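Local coordinates for protein integral membrane indolylacetylinositol arabinosyltransferase EmbB (Mycolicibacterium smegmatis MC2 155, PDB 7BVC) that probably transfers arabinose units in the cell membrane to build the arabinan of cell-wall arabinogalactan, and is bound here by the drug ethambutol, at residues C347-R358 with L399-T410; L560-L571 with L584-M592. All coordinates share one frame; numbering follows the deposited sequence.

Contact 1 (C347-R358 with L399-T410); sequences CWLLLSREVLPR and LITYVLIERAVT. With PNS (4'-phosphopantetheine), chain G.
The guanidinium of R407 meets both the carboxylate of E354 and the amide oxygen O40 of 4'-phosphopantetheine at its edge, in its own plane. Its NH1 donates to O40 at 2.5 Å, while NH2 sends a weaker bond to the same oxygen and another to E354 OE2. NE lies 3.4 Å from E354 OE1, so the salt bridge consists of long, weak bonds, with the two planes turned 39° apart. The bend of the arginine chain at chi2 (-65°) turns its head out from the helix flank toward E354 and the ligand. The carboxylate is also bonded to R258 and W259 NE1, an environment that probably favours its charged form. The second guanidinium, of R358, has T410 OG1 over one face, 3.1 Å above the plane, and V409 CG1 at an edge. R358 NE makes a weak, bent bond of 3.0 Å to E406 OE1, the planes steeply inclined to each other; E406 OE2 is held by R559. These charged pairs close one end of the packing between helices 342-355 and 391-411, neighbours in the GT-C-type membrane domain that run in roughly the same direction, the axes of 347-355 and 399-410 inclined by 27°. At the other end the interface is apolar. L399 enters as a knob in the hole formed by C347, L350, L351 and V355, its CD2 resting 3.7 Å from L350 CB. L350 CD1 reaches on to I400 CG1, and V355 CG2 comes up to the edge of the Y402 ring, 3.9 Å from CE2, whereas one face of that ring carries E406 CG. V403 CG2 fills in between V355 CG2 and E354 CB, where the apolar packing gives way to the charged pairs.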
loop_
_atom_site.group_PDB
_atom_site.type_symbol
_atom_site.label_atom_id
_atom_site.label_comp_id
_atom_site.label_asym_id
_atom_site.label_seq_id
_atom_site.Cartn_x
_atom_site.Cartn_y
_atom_site.Cartn_z
ATOM N N CYS B 347 16.394 20.913 24.106
ATOM C CA CYS B 347 17.122 19.817 23.475
ATOM C C CYS B 347 18.461 20.281 22.924
ATOM O O CYS B 347 19.455 19.561 23.034
ATOM C CB CYS B 347 16.293 19.162 22.369
ATOM S SG CYS B 347 14.672 18.565 22.871
ATOM N N TRP B 348 18.517 21.478 22.331
ATOM C CA TRP B 348 19.812 21.956 21.856
ATOM C C TRP B 348 20.774 22.181 23.015
ATOM O O TRP B 348 21.941 21.781 22.944
ATOM C CB TRP B 348 19.667 23.239 21.039
ATOM C CG TRP B 348 21.003 23.846 20.697
ATOM C CD1 TRP B 348 21.423 25.112 20.979
ATOM C CD2 TRP B 348 22.097 23.202 20.028
ATOM N NE1 TRP B 348 22.704 25.300 20.522
ATOM C CE2 TRP B 348 23.140 24.142 19.934
ATOM C CE3 TRP B 348 22.293 21.925 19.493
ATOM C CZ2 TRP B 348 24.358 23.845 19.332
ATOM C CZ3 TRP B 348 23.504 21.634 18.897
ATOM C CH2 TRP B 348 24.519 22.588 18.819
ATOM N N LEU B 349 20.301 22.815 24.092
ATOM C CA LEU B 349 21.148 23.031 25.262
ATOM C C LEU B 349 21.720 21.717 25.780
ATOM O O LEU B 349 22.936 21.586 25.980
ATOM C CB LEU B 349 20.351 23.736 26.357
ATOM C CG LEU B 349 21.060 23.967 27.691
ATOM C CD1 LEU B 349 22.134 25.030 27.553
ATOM C CD2 LEU B 349 20.058 24.347 28.766
ATOM N N LEU B 350 20.851 20.729 26.001
ATOM C CA LEU B 350 21.300 19.454 26.548
ATOM C C LEU B 350 22.237 18.741 25.583
ATOM O O LEU B 350 23.319 18.295 25.973
ATOM C CB LEU B 350 20.098 18.572 26.885
ATOM C CG LEU B 350 19.248 19.030 28.070
ATOM C CD1 LEU B 350 18.172 18.011 28.387
ATOM C CD2 LEU B 350 20.120 19.285 29.284
ATOM N N LEU B 351 21.849 18.645 24.309
ATOM C CA LEU B 351 22.664 17.935 23.332
ATOM C C LEU B 351 24.041 18.566 23.185
ATOM O O LEU B 351 25.027 17.865 22.937
ATOM C CB LEU B 351 21.941 17.909 21.987
ATOM C CG LEU B 351 22.583 17.091 20.871
ATOM C CD1 LEU B 351 22.460 15.620 21.184
ATOM C CD2 LEU B 351 21.934 17.412 19.541
ATOM N N SER B 352 24.135 19.885 23.335
ATOM C CA SER B 352 25.415 20.548 23.139
ATOM C C SER B 352 26.282 20.566 24.386
ATOM O O SER B 352 27.512 20.590 24.265
ATOM C CB SER B 352 25.198 21.983 22.654
ATOM O OG SER B 352 24.643 22.789 23.677
ATOM N N ARG B 353 25.696 20.553 25.585
ATOM C CA ARG B 353 26.498 20.726 26.787
ATOM C C ARG B 353 26.439 19.570 27.777
ATOM O O ARG B 353 27.026 19.682 28.859
ATOM C CB ARG B 353 26.098 22.025 27.497
ATOM C CG ARG B 353 26.755 23.250 26.894
ATOM C CD ARG B 353 25.859 24.468 26.971
ATOM N NE ARG B 353 26.437 25.599 26.254
ATOM C CZ ARG B 353 26.307 25.797 24.947
ATOM N NH1 ARG B 353 25.614 24.939 24.213
ATOM N NH2 ARG B 353 26.868 26.851 24.374
ATOM N N GLU B 354 25.764 18.475 27.459
ATOM C CA GLU B 354 25.764 17.324 28.355
ATOM C C GLU B 354 26.087 16.020 27.647
ATOM O O GLU B 354 26.732 15.152 28.238
ATOM C CB GLU B 354 24.404 17.205 29.060
ATOM C CG GLU B 354 24.067 18.369 29.974
ATOM C CD GLU B 354 24.981 18.444 31.180
ATOM O OE1 GLU B 354 25.367 17.378 31.702
ATOM O OE2 GLU B 354 25.315 19.567 31.605
ATOM N N VAL B 355 25.651 15.855 26.401
ATOM C CA VAL B 355 25.792 14.578 25.711
ATOM C C VAL B 355 27.089 14.509 24.916
ATOM O O VAL B 355 27.744 13.466 24.878
ATOM C CB VAL B 355 24.565 14.338 24.808
ATOM C CG1 VAL B 355 24.723 13.054 24.019
ATOM C CG2 VAL B 355 23.297 14.298 25.642
ATOM N N LEU B 356 27.493 15.607 24.284
ATOM C CA LEU B 356 28.708 15.597 23.479
ATOM C C LEU B 356 29.967 15.607 24.345
ATOM O O LEU B 356 30.908 14.861 24.046
ATOM C CB LEU B 356 28.722 16.773 22.500
ATOM C CG LEU B 356 27.688 16.734 21.373
ATOM C CD1 LEU B 356 28.044 17.741 20.298
ATOM C CD2 LEU B 356 27.572 15.341 20.787
ATOM N N PRO B 357 30.052 16.421 25.408
ATOM C CA PRO B 357 31.222 16.317 26.293
ATOM C C PRO B 357 31.310 14.998 27.035
ATOM O O PRO B 357 32.384 14.669 27.550
ATOM C CB PRO B 357 31.035 17.490 27.264
ATOM C CG PRO B 357 30.184 18.445 26.532
ATOM C CD PRO B 357 29.231 17.594 25.760
ATOM N N ARG B 358 30.220 14.233 27.112
ATOM C CA ARG B 358 30.251 12.949 27.799
ATOM C C ARG B 358 30.873 11.856 26.940
ATOM O O ARG B 358 31.405 10.880 27.478
ATOM C CB ARG B 358 28.835 12.553 28.220
ATOM C CG ARG B 358 28.754 11.313 29.088
ATOM C CD ARG B 358 29.209 11.599 30.505
ATOM N NE ARG B 358 28.950 10.474 31.396
ATOM C CZ ARG B 358 29.893 9.683 31.897
ATOM N NH1 ARG B 358 31.165 9.893 31.593
ATOM N NH2 ARG B 358 29.563 8.686 32.702
ATOM N N LEU B 399 15.508 12.529 26.209
ATOM C CA LEU B 399 16.851 13.081 26.357
ATOM C C LEU B 399 17.157 13.427 27.810
ATOM O O LEU B 399 18.276 13.197 28.285
ATOM C CB LEU B 399 17.011 14.314 25.468
ATOM C CG LEU B 399 18.435 14.826 25.255
ATOM C CD1 LEU B 399 19.235 13.846 24.417
ATOM C CD2 LEU B 399 18.410 16.193 24.599
ATOM N N ILE B 400 16.175 13.978 28.529
ATOM C CA ILE B 400 16.370 14.296 29.941
ATOM C C ILE B 400 16.613 13.027 30.746
ATOM O O ILE B 400 17.425 13.012 31.679
ATOM C CB ILE B 400 15.170 15.092 30.485
ATOM C CG1 ILE B 400 15.080 16.460 29.813
ATOM C CG2 ILE B 400 15.277 15.267 31.987
ATOM C CD1 ILE B 400 13.859 17.250 30.213
ATOM N N THR B 401 15.920 11.940 30.397
ATOM C CA THR B 401 16.134 10.675 31.096
ATOM C C THR B 401 17.570 10.189 30.926
ATOM O O THR B 401 18.223 9.787 31.898
ATOM C CB THR B 401 15.146 9.624 30.591
ATOM O OG1 THR B 401 13.808 10.076 30.826
ATOM C CG2 THR B 401 15.361 8.306 31.309
ATOM N N TYR B 402 18.074 10.216 29.691
ATOM C CA TYR B 402 19.455 9.818 29.434
ATOM C C TYR B 402 20.436 10.706 30.188
ATOM O O TYR B 402 21.409 10.213 30.773
ATOM C CB TYR B 402 19.728 9.857 27.929
ATOM C CG TYR B 402 21.177 9.672 27.538
ATOM C CD1 TYR B 402 21.736 8.407 27.446
ATOM C CD2 TYR B 402 21.979 10.763 27.237
ATOM C CE1 TYR B 402 23.055 8.233 27.079
ATOM C CE2 TYR B 402 23.299 10.599 26.870
ATOM C CZ TYR B 402 23.832 9.331 26.793
ATOM O OH TYR B 402 25.146 9.163 26.429
ATOM N N VAL B 403 20.201 12.021 30.184
ATOM C CA VAL B 403 21.105 12.937 30.875
ATOM C C VAL B 403 21.122 12.650 32.372
ATOM O O VAL B 403 22.185 12.633 33.005
ATOM C CB VAL B 403 20.711 14.396 30.579
ATOM C CG1 VAL B 403 21.464 15.346 31.488
ATOM C CG2 VAL B 403 20.985 14.728 29.125
ATOM N N LEU B 404 19.950 12.393 32.957
ATOM C CA LEU B 404 19.882 12.132 34.391
ATOM C C LEU B 404 20.546 10.808 34.746
ATOM O O LEU B 404 21.221 10.704 35.778
ATOM C CB LEU B 404 18.427 12.147 34.858
ATOM C CG LEU B 404 17.779 13.525 34.982
ATOM C CD1 LEU B 404 16.319 13.393 35.365
ATOM C CD2 LEU B 404 18.524 14.370 35.996
ATOM N N ILE B 405 20.378 9.789 33.905
ATOM C CA ILE B 405 21.018 8.506 34.180
ATOM C C ILE B 405 22.533 8.626 34.064
ATOM O O ILE B 405 23.279 8.048 34.865
ATOM C CB ILE B 405 20.451 7.417 33.252
ATOM C CG1 ILE B 405 19.172 6.843 33.855
ATOM C CG2 ILE B 405 21.469 6.318 33.012
ATOM C CD1 ILE B 405 18.530 5.792 33.010
ATOM N N GLU B 406 23.016 9.388 33.082
ATOM C CA GLU B 406 24.455 9.609 32.985
ATOM C C GLU B 406 24.981 10.396 34.178
ATOM O O GLU B 406 26.092 10.130 34.648
ATOM C CB GLU B 406 24.795 10.323 31.680
ATOM C CG GLU B 406 24.547 9.483 30.439
ATOM C CD GLU B 406 25.599 8.410 30.242
ATOM O OE1 GLU B 406 26.682 8.515 30.853
ATOM O OE2 GLU B 406 25.343 7.461 29.470
ATOM N N ARG B 407 24.201 11.352 34.689
ATOM C CA ARG B 407 24.615 12.072 35.891
ATOM C C ARG B 407 24.671 11.143 37.097
ATOM O O ARG B 407 25.561 11.273 37.948
ATOM C CB ARG B 407 23.665 13.236 36.159
ATOM C CG ARG B 407 23.906 14.454 35.292
ATOM C CD ARG B 407 25.253 15.087 35.584
ATOM N NE ARG B 407 25.383 16.387 34.935
ATOM C CZ ARG B 407 25.449 17.541 35.587
ATOM N NH1 ARG B 407 25.405 17.560 36.910
ATOM N NH2 ARG B 407 25.564 18.678 34.916
ATOM N N ALA B 408 23.723 10.211 37.192
ATOM C CA ALA B 408 23.748 9.235 38.279
ATOM C C ALA B 408 24.972 8.337 38.179
ATOM O O ALA B 408 25.607 8.023 39.193
ATOM C CB ALA B 408 22.471 8.396 38.265
ATOM N N VAL B 409 25.314 7.907 36.964
ATOM C CA VAL B 409 26.502 7.076 36.776
ATOM C C VAL B 409 27.761 7.860 37.127
ATOM O O VAL B 409 28.694 7.325 37.739
ATOM C CB VAL B 409 26.551 6.535 35.335
ATOM C CG1 VAL B 409 27.895 5.891 35.052
ATOM C CG2 VAL B 409 25.424 5.546 35.101
ATOM N N THR B 410 27.805 9.139 36.755
ATOM C CA THR B 410 28.986 9.956 37.010
ATOM C C THR B 410 29.179 10.197 38.504
ATOM O O THR B 410 30.215 9.841 39.074
ATOM C CB THR B 410 28.874 11.285 36.262
ATOM O OG1 THR B 410 29.030 11.061 34.858
ATOM C CG2 THR B 410 29.939 12.258 36.737
HETATM O O23 PNS G . 34.209 22.575 38.652
HETATM P P24 PNS G . 32.882 22.789 37.971
HETATM O O25 PNS G . 32.255 24.060 38.480
HETATM O O26 PNS G . 33.096 22.879 36.483
HETATM O O27 PNS G . 31.897 21.509 38.288
HETATM C C28 PNS G . 32.105 20.789 39.468
HETATM C C29 PNS G . 30.757 20.527 40.132
HETATM C C30 PNS G . 30.104 19.301 39.501
HETATM C C31 PNS G . 30.998 20.273 41.617
HETATM C C32 PNS G . 29.860 21.749 39.923
HETATM O O33 PNS G . 29.860 22.082 38.566
HETATM C C34 PNS G . 28.413 21.474 40.323
HETATM O O35 PNS G . 28.104 21.332 41.457
HETATM N N36 PNS G . 27.395 21.409 39.295
HETATM C C37 PNS G . 26.021 21.154 39.672
HETATM C C38 PNS G . 25.087 21.894 38.722
HETATM C C39 PNS G . 24.473 21.082 37.590
HETATM O O40 PNS G . 24.904 20.009 37.336
HETATM N N41 PNS G . 23.368 21.623 36.822
HETATM C C42 PNS G . 22.840 22.937 37.129
HETATM C C43 PNS G . 21.380 22.998 36.694
HETATM S S44 PNS G . 21.165 21.957 35.223
#

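Contact 2 (L560-L571 with L584-M592)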
loop_
_atom_site.group_PDB
_atom_site.type_symbol
_atom_site.label_atom_id
_atom_site.label_comp_id
_atom_site.label_asym_id
_atom_site.label_seq_id
_atom_site.Cartn_x
_atom_site.Cartn_y
_atom_site.Cartn_z
ATOM N N LEU B 560 24.503 4.840 23.668
ATOM C CA LEU B 560 23.729 5.603 22.692
ATOM C C LEU B 560 23.216 4.704 21.573
ATOM O O LEU B 560 22.041 4.780 21.185
ATOM C CB LEU B 560 24.585 6.737 22.132
ATOM C CG LEU B 560 23.896 7.729 21.198
ATOM C CD1 LEU B 560 22.921 8.595 21.975
ATOM C CD2 LEU B 560 24.931 8.583 20.490
ATOM N N MET B 561 24.084 3.843 21.039
ATOM C CA MET B 561 23.647 2.890 20.024
ATOM C C MET B 561 22.617 1.924 20.591
ATOM O O MET B 561 21.654 1.555 19.905
ATOM C CB MET B 561 24.849 2.132 19.465
ATOM C CG MET B 561 25.873 3.021 18.784
ATOM S SD MET B 561 27.138 2.089 17.907
ATOM C CE MET B 561 28.555 2.377 18.958
ATOM N N GLY B 562 22.801 1.502 21.844
ATOM C CA GLY B 562 21.805 0.659 22.479
ATOM C C GLY B 562 20.449 1.331 22.572
ATOM O O GLY B 562 19.420 0.708 22.311
ATOM N N ILE B 563 20.433 2.616 22.933
ATOM C CA ILE B 563 19.176 3.356 23.011
ATOM C C ILE B 563 18.530 3.469 21.639
ATOM O O ILE B 563 17.314 3.304 21.496
ATOM C CB ILE B 563 19.401 4.740 23.646
ATOM C CG1 ILE B 563 19.749 4.594 25.123
ATOM C CG2 ILE B 563 18.176 5.622 23.466
ATOM C CD1 ILE B 563 20.196 5.868 25.763
ATOM N N ILE B 564 19.324 3.756 20.605
ATOM C CA ILE B 564 18.749 3.903 19.270
ATOM C C ILE B 564 18.149 2.586 18.788
ATOM O O ILE B 564 17.041 2.554 18.231
ATOM C CB ILE B 564 19.802 4.439 18.285
ATOM C CG1 ILE B 564 20.251 5.841 18.697
ATOM C CG2 ILE B 564 19.244 4.464 16.876
ATOM C CD1 ILE B 564 21.209 6.480 17.725
ATOM N N PHE B 565 18.855 1.474 19.010
ATOM C CA PHE B 565 18.335 0.183 18.569
ATOM C C PHE B 565 17.120 -0.236 19.386
ATOM O O PHE B 565 16.155 -0.786 18.837
ATOM C CB PHE B 565 19.435 -0.875 18.643
ATOM C CG PHE B 565 20.280 -0.948 17.407
ATOM C CD1 PHE B 565 19.799 -1.554 16.260
ATOM C CD2 PHE B 565 21.549 -0.399 17.387
ATOM C CE1 PHE B 565 20.573 -1.619 15.121
ATOM C CE2 PHE B 565 22.329 -0.462 16.249
ATOM C CZ PHE B 565 21.840 -1.074 15.115
ATOM N N ALA B 566 17.131 0.026 20.693
ATOM C CA ALA B 566 15.965 -0.278 21.511
ATOM C C ALA B 566 14.772 0.582 21.121
ATOM O O ALA B 566 13.630 0.134 21.225
ATOM C CB ALA B 566 16.298 -0.096 22.989
ATOM N N THR B 567 15.014 1.808 20.659
ATOM C CA THR B 567 13.925 2.644 20.164
ATOM C C THR B 567 13.346 2.075 18.877
ATOM O O THR B 567 12.122 2.004 18.708
ATOM C CB THR B 567 14.419 4.074 19.943
ATOM O OG1 THR B 567 14.923 4.602 21.176
ATOM C CG2 THR B 567 13.289 4.956 19.442
ATOM N N MET B 568 14.215 1.676 17.944
ATOM C CA MET B 568 13.729 1.052 16.717
ATOM C C MET B 568 12.973 -0.239 17.004
ATOM O O MET B 568 12.068 -0.610 16.251
ATOM C CB MET B 568 14.889 0.782 15.761
ATOM C CG MET B 568 15.186 1.926 14.812
ATOM S SD MET B 568 16.726 1.683 13.910
ATOM C CE MET B 568 16.608 -0.059 13.519
ATOM N N PHE B 569 13.329 -0.936 18.084
ATOM C CA PHE B 569 12.610 -2.150 18.464
ATOM C C PHE B 569 11.260 -1.822 19.099
ATOM O O PHE B 569 10.237 -2.414 18.742
ATOM C CB PHE B 569 13.470 -2.987 19.413
ATOM C CG PHE B 569 12.715 -4.068 20.134
ATOM C CD1 PHE B 569 12.447 -5.276 19.512
ATOM C CD2 PHE B 569 12.294 -3.886 21.442
ATOM C CE1 PHE B 569 11.759 -6.274 20.174
ATOM C CE2 PHE B 569 11.606 -4.880 22.108
ATOM C CZ PHE B 569 11.339 -6.076 21.475
ATOM N N PHE B 570 11.243 -0.879 20.044
ATOM C CA PHE B 570 10.022 -0.461 20.719
ATOM C C PHE B 570 9.058 0.279 19.804
ATOM O O PHE B 570 7.904 0.482 20.191
ATOM C CB PHE B 570 10.357 0.434 21.914
ATOM C CG PHE B 570 10.611 -0.318 23.188
ATOM C CD1 PHE B 570 9.641 -1.144 23.724
ATOM C CD2 PHE B 570 11.817 -0.188 23.855
ATOM C CE1 PHE B 570 9.871 -1.833 24.897
ATOM C CE2 PHE B 570 12.052 -0.874 25.028
ATOM C CZ PHE B 570 11.077 -1.696 25.550
ATOM N N LEU B 571 9.503 0.713 18.622
ATOM C CA LEU B 571 8.577 1.350 17.693
ATOM C C LEU B 571 7.518 0.392 17.167
ATOM O O LEU B 571 6.545 0.849 16.559
ATOM C CB LEU B 571 9.334 1.973 16.522
ATOM C CG LEU B 571 9.632 3.468 16.660
ATOM C CD1 LEU B 571 10.180 4.031 15.360
ATOM C CD2 LEU B 571 8.392 4.227 17.101
ATOM N N LEU B 584 10.786 11.295 16.751
ATOM C CA LEU B 584 11.364 10.884 18.023
ATOM C C LEU B 584 12.880 10.803 17.966
ATOM O O LEU B 584 13.529 10.802 19.017
ATOM C CB LEU B 584 10.796 9.528 18.437
ATOM C CG LEU B 584 9.293 9.491 18.695
ATOM C CD1 LEU B 584 8.836 8.070 18.946
ATOM C CD2 LEU B 584 8.942 10.380 19.867
ATOM N N PHE B 585 13.457 10.736 16.770
ATOM C CA PHE B 585 14.894 10.603 16.600
ATOM C C PHE B 585 15.613 11.942 16.534
ATOM O O PHE B 585 16.822 11.960 16.295
ATOM C CB PHE B 585 15.201 9.802 15.331
ATOM C CG PHE B 585 14.750 8.372 15.394
ATOM C CD1 PHE B 585 15.324 7.490 16.292
ATOM C CD2 PHE B 585 13.753 7.911 14.555
ATOM C CE1 PHE B 585 14.909 6.175 16.352
ATOM C CE2 PHE B 585 13.335 6.597 14.612
ATOM C CZ PHE B 585 13.914 5.729 15.510
ATOM N N ALA B 586 14.907 13.052 16.763
ATOM C CA ALA B 586 15.481 14.377 16.538
ATOM C C ALA B 586 16.780 14.581 17.309
ATOM O O ALA B 586 17.742 15.146 16.776
ATOM C CB ALA B 586 14.465 15.455 16.917
ATOM N N ALA B 587 16.832 14.128 18.559
ATOM C CA ALA B 587 18.018 14.331 19.380
ATOM C C ALA B 587 19.015 13.183 19.267
ATOM O O ALA B 587 20.230 13.417 19.244
ATOM C CB ALA B 587 17.615 14.527 20.842
ATOM N N VAL B 588 18.530 11.942 19.191
ATOM C CA VAL B 588 19.447 10.809 19.156
ATOM C C VAL B 588 20.191 10.749 17.826
ATOM O O VAL B 588 21.368 10.375 17.790
ATOM C CB VAL B 588 18.701 9.497 19.464
ATOM C CG1 VAL B 588 17.995 9.604 20.803
ATOM C CG2 VAL B 588 17.711 9.161 18.368
ATOM N N GLY B 589 19.554 11.140 16.721
ATOM C CA GLY B 589 20.279 11.245 15.471
ATOM C C GLY B 589 21.306 12.353 15.447
ATOM O O GLY B 589 22.373 12.172 14.854
ATOM N N GLY B 590 21.017 13.482 16.088
ATOM C CA GLY B 590 21.987 14.550 16.209
ATOM C C GLY B 590 23.169 14.139 17.058
ATOM O O GLY B 590 24.298 14.571 16.812
ATOM N N ALA B 591 22.920 13.301 18.065
ATOM C CA ALA B 591 24.009 12.785 18.888
ATOM C C ALA B 591 24.784 11.668 18.204
ATOM O O ALA B 591 25.961 11.465 18.523
ATOM C CB ALA B 591 23.470 12.283 20.226
ATOM N N MET B 592 24.156 10.939 17.283
ATOM C CA MET B 592 24.850 9.878 16.564
ATOM C C MET B 592 25.671 10.418 15.402
ATOM O O MET B 592 26.730 9.866 15.085
ATOM C CB MET B 592 23.842 8.846 16.056
ATOM C CG MET B 592 24.463 7.540 15.606
ATOM S SD MET B 592 24.966 6.503 16.988
ATOM C CE MET B 592 26.700 6.276 16.616
#
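The carbonyl oxygen of I563 is gripped twice, by the backbone N of T567 and by T567 OG1, which reach it from opposite faces of the carbonyl plane. The hydroxyl bond is 2.7 Å long, its donor standing 35° out of that plane. This ties the threonine's polar group back onto its own helix and leaves CG2, anti to the backbone N, to meet F585 CE1 across the contact at 3.7 Å. The F585 ring is the wedge at this end: M568 CG approaches CZ from a chain crossing the phenylalanine at about a right angle, L571 points at the ring from the direction opposed to that of F585 itself, its CD1 meeting CZ, and V588 CG2 lies at the ring edge, in plane. L571 CD2 also touches L584 CD1, beyond the ring. Farther along, I564 and V588 slide past each other in opposite senses, with I564 CG1 4.0 Å from V588 CB. I564 CD1 continues to the sulfur of M592, 3.8 Å from SD. The methionine folds at chi2 (76°) and turns again at chi3, which carries its CE to M561 CG, 4.0 Å away. L560 CD2 packs on the backbone oxygen of A591, at 3.6 Å, as well as on its CB. No hydrogen bond spans the two segments; the contact is van der Waals packing, mainly of apolar side chains. G562, F565 and F569 of helix 554-570 touch a bound cardiolipin, which also comes near M568. Segments 560-570 and 586-592 run in opposing directions at 142°, the 12 residues between 560-571 and 584-592 holding neither helix nor strand: an antiparallel transmembrane helical hairpin within the GT-C-type membrane domain.

In the fold
Contacts 1 and 2 follow one another along the chain, the first closing before the second opens, and all four segments belong to the GT-C-type membrane part of the protein. Their centres are 14 Å apart, and they touch directly: Y402 packs on I563, while L351 and L399 reach A591 and A587. Helices 342-355, 391-411, 554-570 and 586-599 therefore form one continuous bundle, with helix 586-599 meeting the first pair as well as its own hairpin partner. R559, just ahead of segment 560-571, pairs with E406 of contact 1. Bound 4'-phosphopantetheine borders contact 1 and cardiolipin contact 2, placing ligand and lipid around the same core.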